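Local coordinates for acyl-CoA dehydrogenase (Bacillus anthracis, PDB 3OWA), which binds FAD and probably catalyses the flavin-dependent alpha,beta-dehydrogenation of fatty acyl-CoA thioesters, at residues N313-T318 / V371-T375; Q527-Y531 / E593-V597. All coordinates share one frame. Residue numbers count along the deposited sequence, not the author numbering.

Contact 1: residues N313-T318 / V371-T375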
ATOM      1  N   ASN A 313       0.969 -12.812  -9.037  1.00 31.77           N
ATOM      2  CA  ASN A 313      -0.124 -11.944  -8.663  1.00 32.77           C
ATOM      3  C   ASN A 313       0.003 -10.628  -9.413  1.00 32.04           C
ATOM      4  O   ASN A 313      -0.966 -10.122  -9.970  1.00 32.92           O
ATOM      5  CB  ASN A 313      -0.126 -11.675  -7.142  1.00 32.64           C
ATOM      6  CG  ASN A 313      -0.562 -12.876  -6.326  1.00 36.37           C
ATOM      7  OD1 ASN A 313      -1.225 -13.767  -6.832  1.00 38.11           O
ATOM      8  ND2 ASN A 313      -0.192 -12.885  -5.025  1.00 34.15           N
HETATM    9  N   MSE A 314       1.224 -10.109  -9.469  1.00 31.26           N
HETATM   10  CA  MSE A 314       1.493  -8.834 -10.132  1.00 30.33           C
HETATM   11  C   MSE A 314       1.117  -8.928 -11.606  1.00 31.60           C
HETATM   12  O   MSE A 314       0.437  -8.036 -12.124  1.00 30.45           O
HETATM   13  CB  MSE A 314       2.956  -8.454 -10.004  1.00 28.48           C
HETATM   14  CG  MSE A 314       3.351  -8.096  -8.548  1.00 30.42           C
HETATM   15 SE   MSE A 314       5.292  -8.241  -8.364  0.51 30.22          SE
HETATM   16  CE  MSE A 314       5.818  -6.683  -9.369  1.00 32.05           C
ATOM     17  N   ALA A 315       1.554 -10.011 -12.246  1.00 31.17           N
ATOM     18  CA  ALA A 315       1.332 -10.190 -13.686  1.00 33.57           C
ATOM     19  C   ALA A 315      -0.140 -10.446 -14.026  1.00 33.94           C
ATOM     20  O   ALA A 315      -0.623  -9.976 -15.044  1.00 34.20           O
ATOM     21  CB  ALA A 315       2.178 -11.274 -14.199  1.00 32.78           C
ATOM     22  N   ALA A 316      -0.840 -11.194 -13.172  1.00 34.80           N
ATOM     23  CA  ALA A 316      -2.242 -11.497 -13.423  1.00 34.80           C
ATOM     24  C   ALA A 316      -3.145 -10.279 -13.274  1.00 33.78           C
ATOM     25  O   ALA A 316      -4.036 -10.062 -14.075  1.00 33.62           O
ATOM     26  CB  ALA A 316      -2.721 -12.637 -12.550  1.00 35.07           C
ATOM     27  N   LYS A 317      -2.939  -9.507 -12.215  1.00 32.68           N
ATOM     28  CA  LYS A 317      -3.588  -8.190 -12.101  1.00 31.09           C
ATOM     29  C   LYS A 317      -3.284  -7.273 -13.263  1.00 30.78           C
ATOM     30  O   LYS A 317      -4.184  -6.623 -13.766  1.00 31.58           O
ATOM     31  CB  LYS A 317      -3.176  -7.516 -10.782  1.00 29.50           C
ATOM     32  CG  LYS A 317      -3.670  -8.285  -9.549  1.00 29.63           C
ATOM     33  CD  LYS A 317      -3.105  -7.569  -8.308  1.00 33.53           C
ATOM     34  CE  LYS A 317      -3.358  -8.356  -7.024  1.00 37.10           C
ATOM     35  NZ  LYS A 317      -4.856  -8.398  -6.715  1.00 33.88           N
ATOM     36  N   THR A 318      -2.028  -7.222 -13.703  1.00 30.52           N
ATOM     37  CA  THR A 318      -1.647  -6.346 -14.815  1.00 30.89           C
ATOM     38  C   THR A 318      -2.351  -6.787 -16.115  1.00 32.39           C
ATOM     39  O   THR A 318      -2.779  -5.944 -16.908  1.00 31.81           O
ATOM     40  CB  THR A 318      -0.130  -6.386 -15.044  1.00 31.78           C
ATOM     41  OG1 THR A 318       0.542  -5.851 -13.909  1.00 32.15           O
ATOM     42  CG2 THR A 318       0.302  -5.557 -16.301  1.00 32.85           C
ATOM     43  N   VAL A 371      -4.054  -1.587  -8.991  1.00 26.19           N
ATOM     44  CA  VAL A 371      -3.157  -2.631  -9.442  1.00 26.67           C
ATOM     45  C   VAL A 371      -1.704  -2.131  -9.441  1.00 26.40           C
ATOM     46  O   VAL A 371      -0.799  -2.847  -9.027  1.00 27.63           O
ATOM     47  CB  VAL A 371      -3.566  -3.080 -10.917  1.00 27.65           C
ATOM     48  CG1 VAL A 371      -2.437  -3.837 -11.570  1.00 29.66           C
ATOM     49  CG2 VAL A 371      -4.825  -3.973 -10.861  1.00 26.43           C
ATOM     50  N   LEU A 372      -1.469  -0.884  -9.874  1.00 25.61           N
ATOM     51  CA  LEU A 372      -0.106  -0.354  -9.887  1.00 24.17           C
ATOM     52  C   LEU A 372       0.358  -0.211  -8.431  1.00 25.81           C
ATOM     53  O   LEU A 372       1.498  -0.576  -8.097  1.00 27.69           O
ATOM     54  CB  LEU A 372      -0.039   1.018 -10.557  1.00 23.17           C
ATOM     55  CG  LEU A 372       1.334   1.715 -10.491  1.00 24.19           C
ATOM     56  CD1 LEU A 372       2.415   0.860 -11.093  1.00 24.51           C
ATOM     57  CD2 LEU A 372       1.297   3.155 -11.059  1.00 19.00           C
ATOM     58  N   ASP A 373      -0.520   0.279  -7.563  1.00 23.55           N
ATOM     59  CA  ASP A 373      -0.164   0.411  -6.131  1.00 23.97           C
ATOM     60  C   ASP A 373       0.379  -0.949  -5.581  1.00 24.86           C
ATOM     61  O   ASP A 373       1.394  -1.013  -4.854  1.00 25.40           O
ATOM     62  CB  ASP A 373      -1.428   0.846  -5.377  1.00 23.00           C
ATOM     63  CG  ASP A 373      -1.216   1.012  -3.885  1.00 31.46           C
ATOM     64  OD1 ASP A 373      -0.966   2.145  -3.420  1.00 32.53           O
ATOM     65  OD2 ASP A 373      -1.292   0.007  -3.145  1.00 38.88           O
ATOM     66  N   TYR A 374      -0.324  -2.022  -5.885  1.00 24.45           N
ATOM     67  CA  TYR A 374       0.060  -3.356  -5.428  1.00 25.83           C
ATOM     68  C   TYR A 374       1.373  -3.782  -6.090  1.00 25.60           C
ATOM     69  O   TYR A 374       2.242  -4.344  -5.426  1.00 26.69           O
ATOM     70  CB  TYR A 374      -1.068  -4.366  -5.778  1.00 26.74           C
ATOM     71  CG  TYR A 374      -0.666  -5.797  -5.510  1.00 27.98           C
ATOM     72  CD1 TYR A 374      -0.801  -6.338  -4.227  1.00 32.76           C
ATOM     73  CD2 TYR A 374      -0.111  -6.601  -6.532  1.00 29.42           C
ATOM     74  CE1 TYR A 374      -0.391  -7.648  -3.939  1.00 31.45           C
ATOM     75  CE2 TYR A 374       0.310  -7.915  -6.249  1.00 31.46           C
ATOM     76  CZ  TYR A 374       0.132  -8.431  -4.959  1.00 36.98           C
ATOM     77  OH  TYR A 374       0.552  -9.713  -4.657  1.00 36.88           O
ATOM     78  N   THR A 375       1.513  -3.576  -7.401  1.00 26.48           N
ATOM     79  CA  THR A 375       2.715  -4.031  -8.093  1.00 27.46           C
ATOM     80  C   THR A 375       3.984  -3.296  -7.648  1.00 26.34           C
ATOM     81  O   THR A 375       5.036  -3.922  -7.512  1.00 26.67           O
ATOM     82  CB  THR A 375       2.582  -4.000  -9.657  1.00 29.60           C
ATOM     83  OG1 THR A 375       2.484  -2.628 -10.068  1.00 36.94           O
ATOM     84  CG2 THR A 375       1.333  -4.759 -10.130  1.00 30.56           C
TER
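Helices 305-336 and 358-383 run nearly antiparallel here: the axes of the two short segments approach to 9.7 Å at 165°, with Met314 beside Thr375 (CA to CA 5.4 Å) and Lys317 beside Val371 (CA to CA 6.2 Å). The polar part of the contact centres on Tyr374, whose ring reaches across to 313-318. Asn313 ND2 donates a hydrogen bond to Tyr374 OH (3.3 Å), while Asn313 OD1 accepts one from Lys582. Lys317 lies over one face of the same ring: its CE makes a CH-pi contact 3.8 Å from the Tyr374 centroid, and NZ, 5.0 Å from that centroid and 6° off the normal, adds a cation-pi interaction. Apolar packing fills the space between the backbones: Lys317 CB meets Val371 CG1 at 3.8 Å and Met314 CG meets Tyr374 CE2 at 3.8 Å. The selenomethionine methyl Met314 CE makes a van der Waals contact with the backbone carbonyl Thr375 O (3.4 Å). Both threonines turn their hydroxyls back to their own helices, Thr318 OG1 to Met314 O (2.8 Å) and Thr375 OG1 to Leu372 O (3.0 Å), satisfying them where these residues are buried. The pair belongs to the helical C-terminal domain of the acyl-CoA dehydrogenase fold; helix 257-293 packs against Met314, Thr318, Leu372 and Thr375, and Tyr531 of helix 526-554 against Ala315 and Ala316.

Contact 2: residues Q527-Y531 / E593-V597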
ATOM      1  N   GLN A 527      -0.491 -18.805 -21.176  1.00 47.74           N
ATOM      2  CA  GLN A 527      -0.268 -17.740 -20.178  1.00 45.64           C
ATOM      3  C   GLN A 527      -1.546 -16.917 -19.953  1.00 44.05           C
ATOM      4  O   GLN A 527      -1.928 -16.663 -18.823  1.00 43.80           O
ATOM      5  CB  GLN A 527       0.920 -16.877 -20.600  1.00 45.27           C
ATOM      6  CG  GLN A 527       1.463 -15.902 -19.548  1.00 44.94           C
ATOM      7  CD  GLN A 527       2.308 -16.573 -18.461  1.00 46.41           C
ATOM      8  OE1 GLN A 527       2.319 -17.813 -18.318  1.00 43.99           O
ATOM      9  NE2 GLN A 527       3.019 -15.747 -17.675  1.00 44.24           N
ATOM     10  N   LYS A 528      -2.236 -16.520 -21.012  1.00 43.84           N
ATOM     11  CA  LYS A 528      -3.501 -15.814 -20.816  1.00 43.31           C
ATOM     12  C   LYS A 528      -4.534 -16.635 -20.051  1.00 42.87           C
ATOM     13  O   LYS A 528      -5.259 -16.092 -19.224  1.00 41.77           O
ATOM     14  CB  LYS A 528      -4.105 -15.374 -22.139  1.00 44.33           C
ATOM     15  CG  LYS A 528      -3.293 -14.348 -22.873  1.00 44.86           C
ATOM     16  CD  LYS A 528      -3.929 -14.031 -24.202  1.00 47.20           C
ATOM     17  CE  LYS A 528      -2.928 -13.285 -25.024  1.00 49.86           C
ATOM     18  NZ  LYS A 528      -3.185 -13.431 -26.441  1.00 57.54           N
ATOM     19  N   VAL A 529      -4.627 -17.934 -20.362  1.00 43.54           N
ATOM     20  CA  VAL A 529      -5.607 -18.794 -19.702  1.00 43.40           C
ATOM     21  C   VAL A 529      -5.324 -18.823 -18.204  1.00 42.24           C
ATOM     22  O   VAL A 529      -6.244 -18.697 -17.396  1.00 41.67           O
ATOM     23  CB  VAL A 529      -5.622 -20.230 -20.283  1.00 45.38           C
ATOM     24  CG1 VAL A 529      -6.329 -21.226 -19.334  1.00 45.71           C
ATOM     25  CG2 VAL A 529      -6.275 -20.248 -21.650  1.00 45.48           C
ATOM     26  N   LEU A 530      -4.049 -18.993 -17.864  1.00 41.49           N
ATOM     27  CA  LEU A 530      -3.576 -19.011 -16.490  1.00 41.58           C
ATOM     28  C   LEU A 530      -3.877 -17.713 -15.728  1.00 40.11           C
ATOM     29  O   LEU A 530      -4.430 -17.774 -14.639  1.00 39.38           O
ATOM     30  CB  LEU A 530      -2.075 -19.339 -16.461  1.00 42.17           C
ATOM     31  CG  LEU A 530      -1.715 -20.819 -16.769  1.00 43.73           C
ATOM     32  CD1 LEU A 530      -0.214 -20.971 -16.838  1.00 43.93           C
ATOM     33  CD2 LEU A 530      -2.326 -21.806 -15.772  1.00 44.28           C
ATOM     34  N   TYR A 531      -3.548 -16.566 -16.321  1.00 39.73           N
ATOM     35  CA  TYR A 531      -3.842 -15.262 -15.703  1.00 39.95           C
ATOM     36  C   TYR A 531      -5.326 -15.201 -15.422  1.00 40.67           C
ATOM     37  O   TYR A 531      -5.738 -14.791 -14.353  1.00 40.51           O
ATOM     38  CB  TYR A 531      -3.516 -14.083 -16.638  1.00 38.93           C
ATOM     39  CG  TYR A 531      -2.060 -13.789 -16.932  1.00 37.51           C
ATOM     40  CD1 TYR A 531      -1.075 -13.978 -15.960  1.00 34.88           C
ATOM     41  CD2 TYR A 531      -1.680 -13.280 -18.173  1.00 36.31           C
ATOM     42  CE1 TYR A 531       0.246 -13.669 -16.218  1.00 36.05           C
ATOM     43  CE2 TYR A 531      -0.337 -12.964 -18.449  1.00 37.56           C
ATOM     44  CZ  TYR A 531       0.619 -13.194 -17.467  1.00 36.34           C
ATOM     45  OH  TYR A 531       1.945 -12.920 -17.699  1.00 37.93           O
ATOM     46  N   GLU A 593      11.817 -12.544 -18.496  1.00 50.47           N
ATOM     47  CA  GLU A 593      12.206 -11.344 -17.690  1.00 49.74           C
ATOM     48  C   GLU A 593      11.412 -10.091 -18.041  1.00 47.83           C
ATOM     49  O   GLU A 593      11.969  -8.988 -18.152  1.00 47.02           O
ATOM     50  CB  GLU A 593      13.712 -11.058 -17.758  1.00 50.89           C
ATOM     51  CG  GLU A 593      14.573 -12.095 -17.065  1.00 54.42           C
ATOM     52  CD  GLU A 593      16.041 -11.712 -17.043  1.00 57.87           C
ATOM     53  OE1 GLU A 593      16.697 -11.984 -16.018  1.00 57.85           O
ATOM     54  OE2 GLU A 593      16.538 -11.141 -18.046  1.00 59.93           O
ATOM     55  N   ARG A 594      10.110 -10.279 -18.216  0.58 47.06           N
ATOM     56  CA  ARG A 594       9.177  -9.190 -18.437  0.58 46.12           C
ATOM     57  C   ARG A 594       7.760  -9.738 -18.350  0.58 46.01           C
ATOM     58  O   ARG A 594       7.546 -10.959 -18.332  0.58 45.94           O
ATOM     59  CB  ARG A 594       9.407  -8.507 -19.799  0.58 46.40           C
ATOM     60  CG  ARG A 594       9.200  -9.425 -21.011  0.58 48.34           C
ATOM     61  CD  ARG A 594       9.520  -8.729 -22.335  0.58 49.37           C
ATOM     62  NE  ARG A 594       8.988  -9.491 -23.467  0.58 50.30           N
ATOM     63  CZ  ARG A 594       9.579 -10.546 -24.021  0.58 51.87           C
ATOM     64  NH1 ARG A 594      10.746 -10.990 -23.568  0.58 52.33           N
ATOM     65  NH2 ARG A 594       8.994 -11.171 -25.038  0.58 52.95           N
ATOM     66  N   TYR A 595       6.801  -8.822 -18.307  1.00 45.24           N
ATOM     67  CA  TYR A 595       5.412  -9.171 -18.377  1.00 45.39           C
ATOM     68  C   TYR A 595       5.154  -9.672 -19.791  1.00 47.53           C
ATOM     69  O   TYR A 595       5.585  -9.061 -20.760  1.00 47.79           O
ATOM     70  CB  TYR A 595       4.571  -7.950 -18.118  1.00 43.69           C
ATOM     71  CG  TYR A 595       3.142  -8.099 -18.532  1.00 41.37           C
ATOM     72  CD1 TYR A 595       2.725  -7.639 -19.770  1.00 37.97           C
ATOM     73  CD2 TYR A 595       2.199  -8.702 -17.686  1.00 39.60           C
ATOM     74  CE1 TYR A 595       1.411  -7.748 -20.162  1.00 38.50           C
ATOM     75  CE2 TYR A 595       0.868  -8.822 -18.069  1.00 39.33           C
ATOM     76  CZ  TYR A 595       0.490  -8.339 -19.317  1.00 40.24           C
ATOM     77  OH  TYR A 595      -0.808  -8.402 -19.741  1.00 38.69           O
ATOM     78  N   THR A 596       4.443 -10.779 -19.894  1.00 49.31           N
ATOM     79  CA  THR A 596       4.279 -11.450 -21.166  1.00 52.88           C
ATOM     80  C   THR A 596       2.887 -12.034 -21.228  1.00 53.17           C
ATOM     81  O   THR A 596       2.243 -12.208 -20.196  1.00 52.52           O
ATOM     82  CB  THR A 596       5.366 -12.523 -21.358  1.00 53.50           C
ATOM     83  OG1 THR A 596       5.252 -13.050 -22.664  1.00 59.38           O
ATOM     84  CG2 THR A 596       5.245 -13.651 -20.363  1.00 54.61           C
ATOM     85  N   VAL A 597       2.424 -12.328 -22.440  1.00 55.01           N
ATOM     86  CA  VAL A 597       1.009 -12.614 -22.660  1.00 55.63           C
ATOM     87  C   VAL A 597       0.748 -13.764 -23.647  1.00 57.61           C
ATOM     88  O   VAL A 597       1.661 -14.482 -24.037  1.00 57.13           O
ATOM     89  CB  VAL A 597       0.292 -11.320 -23.104  1.00 56.12           C
ATOM     90  CG1 VAL A 597       0.207 -11.207 -24.632  1.00 55.67           C
ATOM     91  CG2 VAL A 597      -1.051 -11.199 -22.431  1.00 56.53           C
TER
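The C-terminal tail of the chain, extended after helix 578-592, packs against the start of helix 526-554, within the all-helical C-terminal part of this acyl-CoA dehydrogenase. Glu593, with positive phi (51°), is where the chain leaves helical conformation; Arg594 to Thr596 then adopt extended angles and bring the terminal Val597 alongside Lys528 (CA to CA 5.8 Å). The interface is small, 260 Å² in all, and mixes apolar packing with one strong polar link. Lys528 CE packs on Val597 CG1 at 3.8 Å, its NZ hydrogen-bonding Asn525, while Val597 CG2 approaches the edge of the Tyr531 ring, 4.4 Å from CE2. Tyr595 meets the same tyrosine (CE2 to Tyr531 CE2 4.3 Å), and its own hydroxyl hydrogen-bonds Glu322 of helix 305-336. Tyr319 of that helix also touches Lys528, Tyr531, Tyr595 and Val597, and helices 257-293 and 490-520 add contacts to Tyr595 and Val597 respectively. Gln527 and Tyr531, one helical turn apart, work together: Gln527 NE2 donates a hydrogen bond to Tyr531 OH (3.0 Å). Tyr531 OH in turn donates a short one, 2.6 Å, to the backbone oxygen Thr596 O.

Overall arrangement
From the N terminus, the chain first passes the helical N-terminal domain and the beta domain, then enters the C-terminal helices. Contact 1 closes a loop of 52 mostly helical residues by bringing helix 358-383 back against helix 305-336. Only after it has closed does contact 2 open at helix 526-554, to be completed 61 residues on when the last residues return; the two follow in series, neither nesting nor crossing. In space they abut, their centres 12 Å apart: Tyr531 and Tyr595 of contact 2 pack on the Ala315, Ala316 and Thr318 side of helix 305-336. That helix thus joins the first C-terminal helical region to the second and to the chain's end.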